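Local coordinates for hypothetical protein (Prochlorococcus marinus, PDB 2HX5), which probably hydrolyses 1,4-dihydroxy-2-naphthoyl-CoA to 1,4-dihydroxy-2-naphthoate and CoA, a step in phylloquinone (vitamin K1) biosynthesis, at residues A[67-72]-A[116-121]. Residues are numbered along the deposited sequence; the frame is centred on the assembly and turned at random.
Sequences LPIIHC and ALIRHL
A classic beta bulge interrupts this antiparallel strand pair of the hot-dog fold: Ile-70 and His-71 both stand opposite Arg-119, with Ile-70 N donating to Arg-119 O and Arg-119 N to His-71 O, both 2.9 Å. The tight part is the face bearing Ile-69, Cys-72, Ile-118 and His-120, packed against helix 29-45. There Ile-69 CG1 sits over the His-120 ring, a CH-pi contact 3.9 Å from the centroid, and also meets Ile-118 CG2 at 3.5 Å. Phe-100 stacks on the same imidazole. The other side is looser: Ile-70, Arg-119 and Leu-121 are partly exposed, although His-71 stays buried. Ile-70 CD1 crosses the Arg-119 chain obliquely, 3.9 Å from CD, and the bend at chi3 (-54°) lays the guanidinium nearly parallel to the His-71 ring, planes 10° apart, with His-71 CD2 over one guanidinium face. Gln-101 takes Arg-119 NE, while Asp-75 of the second subunit takes His-71 ND1 where the sheet runs on between subunits. Before the bulge, His-120 ND1 donates a hydrogen bond to Leu-67 O (2.9 Å). An alanine here would remove the imidazole and this donor, and would probably loosen the packing around Ile-69. Leu-67 O lies in the ring plane, but ND1 stands above the carbonyl plane.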
loop_
_atom_site.group_PDB
_atom_site.type_symbol
_atom_site.label_atom_id
_atom_site.label_comp_id
_atom_site.label_asym_id
_atom_site.label_seq_id
_atom_site.Cartn_x
_atom_site.Cartn_y
_atom_site.Cartn_z
ATOM N N LEU A 67 17.257 9.295 -8.430
ATOM C CA LEU A 67 18.019 8.343 -7.580
ATOM C C LEU A 67 17.302 6.977 -7.580
ATOM O O LEU A 67 16.895 6.458 -6.492
ATOM C CB LEU A 67 18.167 8.890 -6.167
ATOM C CG LEU A 67 18.859 10.224 -5.974
ATOM C CD1 LEU A 67 18.792 10.713 -4.553
ATOM C CD2 LEU A 67 20.332 10.136 -6.376
ATOM N N PRO A 68 17.115 6.386 -8.744
ATOM C CA PRO A 68 16.398 5.103 -8.786
ATOM C C PRO A 68 17.097 4.008 -7.967
ATOM O O PRO A 68 18.317 3.891 -7.916
ATOM C CB PRO A 68 16.424 4.703 -10.248
ATOM C CG PRO A 68 17.594 5.459 -10.830
ATOM C CD PRO A 68 17.545 6.777 -10.101
ATOM N N ILE A 69 16.265 3.210 -7.344
ATOM C CA ILE A 69 16.691 2.019 -6.667
ATOM C C ILE A 69 16.967 0.938 -7.704
ATOM O O ILE A 69 16.075 0.538 -8.460
ATOM C CB ILE A 69 15.645 1.571 -5.599
ATOM C CG1 ILE A 69 15.614 2.655 -4.498
ATOM C CG2 ILE A 69 15.937 0.205 -5.029
ATOM C CD1 ILE A 69 14.342 2.691 -3.607
ATOM N N ILE A 70 18.200 0.410 -7.704
ATOM C CA ILE A 70 18.573 -0.628 -8.630
ATOM C C ILE A 70 18.604 -2.024 -7.988
ATOM O O ILE A 70 18.609 -3.022 -8.709
ATOM C CB ILE A 70 19.923 -0.321 -9.332
ATOM C CG1 ILE A 70 21.018 -0.033 -8.327
ATOM C CG2 ILE A 70 19.709 0.869 -10.262
ATOM C CD1 ILE A 70 22.471 -0.145 -8.886
ATOM N N HIS A 71 18.675 -2.079 -6.667
ATOM C CA HIS A 71 18.712 -3.357 -5.921
ATOM C C HIS A 71 18.220 -3.099 -4.529
ATOM O O HIS A 71 18.523 -2.068 -3.925
ATOM C CB HIS A 71 20.128 -3.945 -5.875
ATOM C CG HIS A 71 20.266 -5.132 -4.979
ATOM N ND1 HIS A 71 19.830 -6.385 -5.356
ATOM C CD2 HIS A 71 20.765 -5.263 -3.722
ATOM C CE1 HIS A 71 20.028 -7.234 -4.356
ATOM N NE2 HIS A 71 20.611 -6.586 -3.356
ATOM N N CYS A 72 17.473 -4.031 -3.980
ATOM C CA CYS A 72 17.199 -4.028 -2.562
ATOM C C CYS A 72 16.956 -5.424 -2.061
ATOM O O CYS A 72 16.711 -6.360 -2.856
ATOM C CB CYS A 72 16.004 -3.177 -2.188
ATOM S SG CYS A 72 14.406 -3.722 -2.937
ATOM N N ALA A 116 17.706 -4.570 6.158
ATOM C CA ALA A 116 17.491 -4.391 4.739
ATOM C C ALA A 116 18.596 -3.548 4.166
ATOM O O ALA A 116 19.308 -2.830 4.866
ATOM C CB ALA A 116 16.168 -3.711 4.472
ATOM N N LEU A 117 18.724 -3.579 2.847
ATOM C CA LEU A 117 19.747 -2.835 2.123
ATOM C C LEU A 117 19.086 -2.311 0.861
ATOM O O LEU A 117 18.405 -3.075 0.160
ATOM C CB LEU A 117 20.915 -3.765 1.768
ATOM C CG LEU A 117 22.055 -3.115 1.037
ATOM C CD1 LEU A 117 22.943 -2.308 2.021
ATOM C CD2 LEU A 117 23.011 -4.193 0.393
ATOM N N ILE A 118 19.255 -1.032 0.530
ATOM C CA ILE A 118 18.706 -0.391 -0.651
ATOM C C ILE A 118 19.845 0.305 -1.356
ATOM O O ILE A 118 20.555 1.094 -0.733
ATOM C CB ILE A 118 17.606 0.614 -0.306
ATOM C CG1 ILE A 118 16.422 -0.071 0.361
ATOM C CG2 ILE A 118 17.094 1.310 -1.601
ATOM C CD1 ILE A 118 15.226 0.859 0.684
ATOM N N ARG A 119 20.052 0.013 -2.642
ATOM C CA ARG A 119 21.089 0.636 -3.474
ATOM C C ARG A 119 20.508 1.498 -4.549
ATOM O O ARG A 119 19.620 1.079 -5.267
ATOM C CB ARG A 119 21.950 -0.473 -4.095
ATOM C CG ARG A 119 23.162 0.020 -4.843
ATOM C CD ARG A 119 23.991 -1.156 -5.451
ATOM N NE ARG A 119 24.330 -2.123 -4.422
ATOM C CZ ARG A 119 24.177 -3.462 -4.515
ATOM N NH1 ARG A 119 23.806 -4.083 -5.648
ATOM N NH2 ARG A 119 24.402 -4.217 -3.456
ATOM N N HIS A 120 21.044 2.731 -4.647
ATOM C CA HIS A 120 20.604 3.739 -5.583
ATOM C C HIS A 120 21.667 4.100 -6.585
ATOM O O HIS A 120 22.858 4.113 -6.233
ATOM C CB HIS A 120 20.293 5.045 -4.825
ATOM C CG HIS A 120 19.202 4.959 -3.790
ATOM N ND1 HIS A 120 17.936 5.490 -3.986
ATOM C CD2 HIS A 120 19.226 4.458 -2.523
ATOM C CE1 HIS A 120 17.221 5.257 -2.877
ATOM N NE2 HIS A 120 17.989 4.681 -1.972
ATOM N N LEU A 121 21.243 4.474 -7.783
ATOM C CA LEU A 121 22.128 5.019 -8.791
ATOM C C LEU A 121 21.644 6.439 -9.071
ATOM O O LEU A 121 20.419 6.654 -9.229
ATOM C CB LEU A 121 22.011 4.157 -10.058
ATOM C CG LEU A 121 22.897 4.293 -11.266
ATOM C CD1 LEU A 121 24.377 4.292 -10.875
ATOM C CD2 LEU A 121 22.566 3.096 -12.186
#